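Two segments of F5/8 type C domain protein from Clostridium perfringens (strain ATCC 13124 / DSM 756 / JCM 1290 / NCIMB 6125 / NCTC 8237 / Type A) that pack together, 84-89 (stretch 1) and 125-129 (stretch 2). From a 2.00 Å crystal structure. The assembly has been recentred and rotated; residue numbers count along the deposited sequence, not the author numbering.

Stretch 1 (84-89) TQLSDL
Stretch 2 125-129: AKGIG

A contact between a loop and a strand can combine one charged pair with close packing, and this segment pair from a clostridial F5/8 type C domain protein is a compact example. Stretch 1 leaves a strand at Thr84 and Gln85 (phi/psi -134/116 and -67/138), then bends through Leu86 (-65/-35), Ser87 (-68/-17) and Asp88 (-86/4) before Leu89 extends again (-119/177). Two backbone hydrogen bonds hold the bend: Asp88 N to Gln85 O, 3.1 Å, and Leu89 N to Leu86 O, 2.9 Å. Stretch 2 is extended at Lys126 (-122/149) and enters a strand at Gly127, continuing through Ile128 (-128/121) and Gly129 (-100/121). The register is set by Ser87 and Gly127, whose CA atoms lie 5.8 Å apart. Gly127 adopts 150/-171, where a CB would be jammed against the carbonyl O of Lys126; the backbone itself calls for glycine.

No backbone hydrogen bond joins the stretches; the contact is made by side chains and by the carbonyl O of Gly127. Lys126 points its CB toward stretch 1 and curls through three m torsions (chi1 -44°, chi2 -73°, chi3 -70°) before a t chi4 of 166°. This path brings Lys126 NZ to Asp88 OD1 at 2.7 Å, a salt bridge in which NZ is also the hydrogen-bond donor. Asp88 leaves its backbone sideways, but chi1 of -71° and chi2 of -9° carry the carboxylate nearer the lysine. Next to this pair, buried Ser87 (chi1 73°, p) points toward the strand: its CB packs 3.4 Å from Gly127 O and 3.8 Å from Ile128 CD1. Ile128, m at both chi1 and chi2, starts sideways and reaches the serine with its tip. The CA-to-CB bond of Gln85, also m at chi1 and chi2, points toward stretch 2, and its side chain packs beside Lys126 CB. The whole contact buries 274 Å², both sides summed.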

ATOM      1  N   THR A  84      26.172   0.984  -5.238  1.00 19.05           N
ATOM      2  CA  THR A  84      27.368   1.246  -4.447  1.00 20.25           C
ATOM      3  C   THR A  84      28.271   2.184  -5.232  1.00 17.27           C
ATOM      4  O   THR A  84      28.752   1.825  -6.311  1.00 20.75           O
ATOM      5  CB  THR A  84      28.114  -0.050  -4.113  1.00 20.93           C
ATOM      6  OG1 THR A  84      27.221  -0.971  -3.473  1.00 16.77           O
ATOM      7  CG2 THR A  84      29.289   0.238  -3.190  1.00 18.83           C
ATOM      8  N   GLN A  85      28.494   3.380  -4.695  1.00 15.71           N
ATOM      9  CA  GLN A  85      29.387   4.329  -5.341  1.00 19.12           C
ATOM     10  C   GLN A  85      30.820   3.812  -5.307  1.00 19.46           C
ATOM     11  O   GLN A  85      31.277   3.271  -4.298  1.00 18.48           O
ATOM     12  CB  GLN A  85      29.304   5.693  -4.656  1.00 18.87           C
ATOM     13  CG  GLN A  85      27.984   6.416  -4.867  1.00 17.17           C
ATOM     14  CD  GLN A  85      27.906   7.108  -6.214  1.00 21.49           C
ATOM     15  OE1 GLN A  85      28.927   7.360  -6.856  1.00 20.38           O
ATOM     16  NE2 GLN A  85      26.692   7.421  -6.651  1.00 16.23           N
ATOM     17  N   LEU A  86      31.526   3.973  -6.429  1.00 16.63           N
ATOM     18  CA  LEU A  86      32.926   3.563  -6.475  1.00 16.40           C
ATOM     19  C   LEU A  86      33.774   4.401  -5.528  1.00 17.08           C
ATOM     20  O   LEU A  86      34.731   3.898  -4.926  1.00 19.42           O
ATOM     21  CB  LEU A  86      33.457   3.665  -7.906  1.00 14.98           C
ATOM     22  CG  LEU A  86      33.498   2.364  -8.711  1.00 15.13           C
ATOM     23  CD1 LEU A  86      32.110   1.752  -8.825  1.00 16.54           C
ATOM     24  CD2 LEU A  86      34.090   2.608 -10.085  1.00 16.07           C
ATOM     25  N   SER A  87      33.434   5.684  -5.377  1.00 16.14           N
ATOM     26  CA  SER A  87      34.149   6.545  -4.444  1.00 20.79           C
ATOM     27  C   SER A  87      33.910   6.147  -2.992  1.00 23.19           C
ATOM     28  O   SER A  87      34.675   6.562  -2.115  1.00 23.63           O
ATOM     29  CB  SER A  87      33.746   8.002  -4.665  1.00 18.21           C
ATOM     30  OG  SER A  87      32.433   8.245  -4.191  1.00 21.25           O
ATOM     31  N   ASP A  88      32.871   5.361  -2.718  1.00 20.04           N
ATOM     32  CA  ASP A  88      32.648   4.795  -1.395  1.00 23.20           C
ATOM     33  C   ASP A  88      33.393   3.484  -1.189  1.00 20.15           C
ATOM     34  O   ASP A  88      33.232   2.852  -0.140  1.00 21.10           O
ATOM     35  CB  ASP A  88      31.151   4.585  -1.152  1.00 21.08           C
ATOM     36  CG  ASP A  88      30.402   5.889  -0.965  1.00 23.86           C
ATOM     37  OD1 ASP A  88      31.063   6.944  -0.858  1.00 22.69           O
ATOM     38  OD2 ASP A  88      29.154   5.861  -0.921  1.00 29.50           O
ATOM     39  N   LEU A  89      34.192   3.063  -2.162  1.00 20.44           N
ATOM     40  CA  LEU A  89      35.015   1.865  -2.076  1.00 19.57           C
ATOM     41  C   LEU A  89      36.483   2.254  -2.215  1.00 22.52           C
ATOM     42  O   LEU A  89      36.825   3.418  -2.436  1.00 23.81           O
ATOM     43  CB  LEU A  89      34.617   0.849  -3.151  1.00 22.72           C
ATOM     44  CG  LEU A  89      33.220   0.236  -3.052  1.00 25.27           C
ATOM     45  CD1 LEU A  89      32.783  -0.309  -4.402  1.00 20.24           C
ATOM     46  CD2 LEU A  89      33.185  -0.855  -1.995  1.00 25.02           C
ATOM     47  N   ALA A 125      27.992  15.240  -6.653  1.00 16.49           N
ATOM     48  CA  ALA A 125      28.585  15.093  -5.332  1.00 21.01           C
ATOM     49  C   ALA A 125      29.475  13.861  -5.252  1.00 20.54           C
ATOM     50  O   ALA A 125      30.402  13.820  -4.435  1.00 19.70           O
ATOM     51  CB  ALA A 125      27.491  15.025  -4.264  1.00 28.99           C
ATOM     52  N   LYS A 126      29.216  12.859  -6.091  1.00 18.46           N
ATOM     53  CA  LYS A 126      29.937  11.597  -6.062  1.00 13.51           C
ATOM     54  C   LYS A 126      30.599  11.336  -7.408  1.00 13.92           C
ATOM     55  O   LYS A 126      30.094  11.743  -8.458  1.00 17.35           O
ATOM     56  CB  LYS A 126      29.000  10.437  -5.712  1.00 16.22           C
ATOM     57  CG  LYS A 126      28.041  10.738  -4.573  1.00 19.82           C
ATOM     58  CD  LYS A 126      28.762  10.763  -3.235  1.00 19.55           C
ATOM     59  CE  LYS A 126      29.211   9.369  -2.828  1.00 17.44           C
ATOM     60  NZ  LYS A 126      30.193   9.404  -1.709  1.00 21.65           N
ATOM     61  N   GLY A 127      31.728  10.648  -7.365  1.00 14.04           N
ATOM     62  CA  GLY A 127      32.440  10.281  -8.568  1.00 13.74           C
ATOM     63  C   GLY A 127      33.931  10.199  -8.304  1.00 15.72           C
ATOM     64  O   GLY A 127      34.386  10.268  -7.165  1.00 16.83           O
ATOM     65  N   ILE A 128      34.681  10.051  -9.392  1.00 15.83           N
ATOM     66  CA  ILE A 128      36.133   9.924  -9.350  1.00 16.04           C
ATOM     67  C   ILE A 128      36.726  10.946 -10.309  1.00 12.25           C
ATOM     68  O   ILE A 128      36.435  10.915 -11.510  1.00 15.73           O
ATOM     69  CB  ILE A 128      36.600   8.505  -9.717  1.00 15.83           C
ATOM     70  CG1 ILE A 128      35.992   7.477  -8.762  1.00 16.65           C
ATOM     71  CG2 ILE A 128      38.117   8.422  -9.704  1.00 12.28           C
ATOM     72  CD1 ILE A 128      36.486   7.604  -7.338  1.00 11.29           C
ATOM     73  N   GLY A 129      37.556  11.846  -9.784  1.00 15.46           N
ATOM     74  CA  GLY A 129      38.248  12.821 -10.593  1.00 17.92           C
ATOM     75  C   GLY A 129      39.676  12.382 -10.842  1.00 17.27           C
ATOM     76  O   GLY A 129      40.447  12.181  -9.902  1.00 15.88           O
TER